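PDB 1X91: pectinesterase inhibitor 1 from Arabidopsis thaliana, which inhibits plant pectin methylesterase, including the enzyme from flowers, siliques and leaves. Local coordinates for residues 19-22 with 23-27; 128-131 with 132-136. The protein carries 1 engineered substitution. All blocks are in the same frame, centred on the assembly; numbering follows the deposited sequence.

Contact 1 of 2, residues 19-22 with 23-27; sequences SFCL and KFLNT
Lys23, Phe24 and Leu25 bond back through their amides to Ser19, Phe20 and Cys21, one helical turn earlier. The bond from Phe24 N to Phe20 O is 2.8 Å. Leu25 N to Cys21 O is 2.9 Å.

Leu22 O is gripped twice by one residue. Asn26 N reaches it at 3.1 Å and Asn26 ND2 at 2.7 Å, from opposite faces of the carbonyl plane. Asn26 ND2 approaches well off the plane of the Leu22 carbonyl, and its bond is bent, with an N-H...O angle of 151°. Asn26 CG lies beside its own backbone N (chi1 -73°), which folds the side chain back over the preceding turn.

Two apolar contacts add to these. Phe20 and Phe24 run side by side in the same direction, and Phe20 CE2 comes to 4.2 Å from Phe24 CB. Cys21 SG meets Leu25 CD1 at 3.9 Å.

Cys21 also forms the disulfide with Cys12, which ties this short helix to the chain before it. The helix is probably part of the N-terminal alpha-hairpin extension, which is required for inhibition. Phe20 and Phe24 pack on Leu139 of helix 127-149. Phe24 and Leu25 also touch helix 34-62, at Thr41 and Leu37.

Contact 2 of 2, residues 128-131 with 132-136; sequences SVVN and NSKTI
Ser128 O to Asn131 O accept the backbone amides of Asn132 to Thr135 in regular i to i+4 helical bonds. The shortest, Asn132 N to Ser128 O, is 2.8 Å. Lys134 N to Val130 O is 3.0 Å.

Val129 O takes a second bond. Ser133 N reaches it at 3.0 Å and Ser133 OG at 2.9 Å, from opposite faces of the carbonyl plane. With OG beside its own backbone N (chi1 -68°), the hydroxyl turns back to the previous turn. Ser133 is buried, and its OG is also hydrogen-bonded to Tyr79 OH. Without the hydroxyl, as with an alanine here, Val129 O would probably keep only the amide bond and Tyr79 OH would lose this partner.

Val130 and Lys134 lie alongside each other on the outer side. The extended lysine chain lays its CE 3.8 Å from Val130 CG1. Asn132 CB and CG lie against Ser128 O, with CB at 3.2 Å, while Asn132 ND2 bonds to Thr52 OG1.

This part of helix 127-149 faces the other three helices of the four-helix bundle: 34-62 through Leu56, Ile59 and Thr52, 66-94 through Tyr79, and 98-119 through Leu116 and Ala112.

Contact 1 comes first along the chain, within helix 18-27 in the N-terminal part of the chain. Contact 2 follows much later, near the start of helix 127-149. Each lies within one helix and joins residues one turn apart, and neither closes a long loop. They are in series, so they neither nest nor cross. Between them the chain builds helices 34-62, 66-94 and 98-119. The centres of contacts 1 and 2 are about 16 Å apart, yet the two touch: Phe20 CZ packs 3.9 Å from Thr135 CG2. This joins helix 18-27 to the last bundle helix. Helix 34-62 is a shared neighbour: Thr41 and Ser44 meet contact 1, and Leu56 and Ile59 meet contact 2.

Contact 1 of 2, residues 19-22 with 23-27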
loop_
_atom_site.group_PDB
_atom_site.type_symbol
_atom_site.label_atom_id
_atom_site.label_comp_id
_atom_site.label_asym_id
_atom_site.label_seq_id
_atom_site.Cartn_x
_atom_site.Cartn_y
_atom_site.Cartn_z
ATOM N N SER A 19 12.438 -6.562 6.866
ATOM C CA SER A 19 12.390 -5.922 8.183
ATOM C C SER A 19 10.997 -5.339 8.414
ATOM O O SER A 19 10.377 -5.574 9.451
ATOM C CB SER A 19 13.444 -4.832 8.365
ATOM O OG SER A 19 14.752 -5.411 8.291
ATOM N N PHE A 20 10.518 -4.574 7.446
ATOM C CA PHE A 20 9.183 -3.996 7.574
ATOM C C PHE A 20 8.110 -5.049 7.779
ATOM O O PHE A 20 7.222 -4.911 8.641
ATOM C CB PHE A 20 8.839 -3.123 6.368
ATOM C CG PHE A 20 7.416 -2.594 6.413
ATOM C CD1 PHE A 20 7.154 -1.351 6.921
ATOM C CD2 PHE A 20 6.370 -3.347 5.933
ATOM C CE1 PHE A 20 5.851 -0.843 6.944
ATOM C CE2 PHE A 20 5.042 -2.888 6.014
ATOM C CZ PHE A 20 4.803 -1.623 6.492
ATOM N N CYS A 21 8.170 -6.111 6.996
ATOM C CA CYS A 21 7.192 -7.175 7.031
ATOM C C CYS A 21 7.239 -7.887 8.376
ATOM O O CYS A 21 6.215 -8.124 8.960
ATOM C CB CYS A 21 7.426 -8.173 5.910
ATOM S SG CYS A 21 6.436 -9.645 5.844
ATOM N N LEU A 22 8.438 -8.179 8.875
ATOM C CA LEU A 22 8.564 -8.785 10.193
ATOM C C LEU A 22 7.979 -7.895 11.276
ATOM O O LEU A 22 7.275 -8.357 12.143
ATOM C CB LEU A 22 10.032 -9.113 10.499
ATOM C CG LEU A 22 10.643 -10.184 9.597
ATOM C CD1 LEU A 22 12.192 -10.178 9.745
ATOM C CD2 LEU A 22 10.086 -11.617 9.841
ATOM N N LYS A 23 8.267 -6.605 11.227
ATOM C CA LYS A 23 7.684 -5.685 12.153
ATOM C C LYS A 23 6.169 -5.730 12.083
ATOM O O LYS A 23 5.477 -5.814 13.100
ATOM C CB LYS A 23 8.217 -4.287 11.886
ATOM C CG LYS A 23 7.638 -3.160 12.773
ATOM C CD LYS A 23 8.136 -1.777 12.379
ATOM C CE LYS A 23 9.372 -1.380 13.073
ATOM N NZ LYS A 23 9.651 0.107 12.955
ATOM N N PHE A 24 5.654 -5.650 10.869
ATOM C CA PHE A 24 4.207 -5.616 10.663
ATOM C C PHE A 24 3.516 -6.873 11.188
ATOM O O PHE A 24 2.502 -6.780 11.941
ATOM C CB PHE A 24 3.936 -5.374 9.171
ATOM C CG PHE A 24 2.470 -5.301 8.809
ATOM C CD1 PHE A 24 1.716 -4.216 9.195
ATOM C CD2 PHE A 24 1.878 -6.351 8.134
ATOM C CE1 PHE A 24 0.346 -4.134 8.854
ATOM C CE2 PHE A 24 0.517 -6.276 7.781
ATOM C CZ PHE A 24 -0.253 -5.165 8.180
ATOM N N LEU A 25 4.017 -8.051 10.853
ATOM C CA LEU A 25 3.304 -9.263 11.236
ATOM C C LEU A 25 3.432 -9.541 12.726
ATOM O O LEU A 25 2.496 -10.067 13.345
ATOM C CB LEU A 25 3.766 -10.448 10.441
ATOM C CG LEU A 25 3.587 -10.335 8.917
ATOM C CD1 LEU A 25 4.066 -11.546 8.216
ATOM C CD2 LEU A 25 2.111 -10.096 8.557
ATOM N N ASN A 26 4.573 -9.190 13.313
ATOM C CA ASN A 26 4.696 -9.341 14.758
ATOM C C ASN A 26 3.876 -8.329 15.547
ATOM O O ASN A 26 3.233 -8.694 16.537
ATOM C CB ASN A 26 6.144 -9.306 15.193
ATOM C CG ASN A 26 6.849 -10.552 14.811
ATOM O OD1 ASN A 26 6.631 -11.609 15.428
ATOM N ND2 ASN A 26 7.632 -10.484 13.748
ATOM N N THR A 27 3.890 -7.075 15.101
ATOM C CA THR A 27 3.209 -5.994 15.829
ATOM C C THR A 27 1.732 -6.290 15.914
ATOM O O THR A 27 1.078 -5.952 16.934
ATOM C CB THR A 27 3.460 -4.620 15.146
ATOM O OG1 THR A 27 4.823 -4.244 15.319
ATOM C CG2 THR A 27 2.685 -3.482 15.887
#

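Contact 2 of 2, residues 128-131 with 132-136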
loop_
_atom_site.group_PDB
_atom_site.type_symbol
_atom_site.label_atom_id
_atom_site.label_comp_id
_atom_site.label_asym_id
_atom_site.label_seq_id
_atom_site.Cartn_x
_atom_site.Cartn_y
_atom_site.Cartn_z
ATOM N N SER A 128 6.651 12.558 5.386
ATOM C CA SER A 128 5.488 11.681 5.620
ATOM C C SER A 128 4.946 11.178 4.276
ATOM O O SER A 128 4.530 10.028 4.173
ATOM C CB SER A 128 4.393 12.361 6.471
ATOM O OG SER A 128 3.629 13.207 5.667
ATOM N N VAL A 129 4.934 12.010 3.230
ATOM C CA VAL A 129 4.533 11.521 1.923
ATOM C C VAL A 129 5.485 10.419 1.460
ATOM O O VAL A 129 5.030 9.355 0.985
ATOM C CB VAL A 129 4.447 12.664 0.861
ATOM C CG1 VAL A 129 4.209 12.096 -0.552
ATOM C CG2 VAL A 129 3.375 13.674 1.243
ATOM N N VAL A 130 6.787 10.627 1.574
ATOM C CA VAL A 130 7.760 9.636 1.094
ATOM C C VAL A 130 7.653 8.365 1.941
ATOM O O VAL A 130 7.593 7.266 1.405
ATOM C CB VAL A 130 9.212 10.207 1.180
ATOM C CG1 VAL A 130 10.266 9.105 0.971
ATOM C CG2 VAL A 130 9.382 11.330 0.205
ATOM N N ASN A 131 7.555 8.533 3.245
ATOM C CA ASN A 131 7.600 7.396 4.159
ATOM C C ASN A 131 6.303 6.610 4.032
ATOM O O ASN A 131 6.355 5.404 4.002
ATOM C CB ASN A 131 7.810 7.838 5.601
ATOM C CG ASN A 131 9.209 8.386 5.840
ATOM O OD1 ASN A 131 10.094 8.265 4.983
ATOM N ND2 ASN A 131 9.406 9.035 6.992
ATOM N N ASN A 132 5.156 7.279 3.990
ATOM C CA ASN A 132 3.883 6.574 3.784
ATOM C C ASN A 132 3.830 5.874 2.444
ATOM O O ASN A 132 3.238 4.805 2.332
ATOM C CB ASN A 132 2.671 7.484 3.928
ATOM C CG ASN A 132 2.337 7.818 5.374
ATOM O OD1 ASN A 132 3.069 7.464 6.295
ATOM N ND2 ASN A 132 1.211 8.511 5.572
ATOM N N SER A 133 4.411 6.466 1.398
ATOM C CA SER A 133 4.448 5.825 0.090
ATOM C C SER A 133 5.271 4.559 0.111
ATOM O O SER A 133 4.872 3.554 -0.452
ATOM C CB SER A 133 4.968 6.754 -1.002
ATOM O OG SER A 133 4.026 7.794 -1.237
ATOM N N LYS A 134 6.409 4.622 0.775
ATOM C CA LYS A 134 7.212 3.422 0.973
ATOM C C LYS A 134 6.445 2.377 1.796
ATOM O O LYS A 134 6.455 1.195 1.459
ATOM C CB LYS A 134 8.539 3.762 1.664
ATOM C CG LYS A 134 9.466 4.513 0.799
ATOM C CD LYS A 134 10.770 4.842 1.550
ATOM C CE LYS A 134 11.724 5.623 0.684
ATOM N NZ LYS A 134 12.975 5.888 1.457
ATOM N N THR A 135 5.772 2.787 2.851
ATOM C CA THR A 135 4.985 1.887 3.708
ATOM C C THR A 135 3.883 1.228 2.892
ATOM O O THR A 135 3.659 0.034 2.984
ATOM C CB THR A 135 4.407 2.667 4.867
ATOM O OG1 THR A 135 5.513 2.987 5.748
ATOM C CG2 THR A 135 3.370 1.865 5.670
ATOM N N ILE A 136 3.204 1.993 2.052
ATOM C CA ILE A 136 2.129 1.404 1.263
ATOM C C ILE A 136 2.683 0.442 0.231
ATOM O O ILE A 136 2.086 -0.604 0.004
ATOM C CB ILE A 136 1.245 2.522 0.636
ATOM C CG1 ILE A 136 0.444 3.188 1.723
ATOM C CG2 ILE A 136 0.336 1.995 -0.491
ATOM C CD1 ILE A 136 -0.066 4.568 1.373
#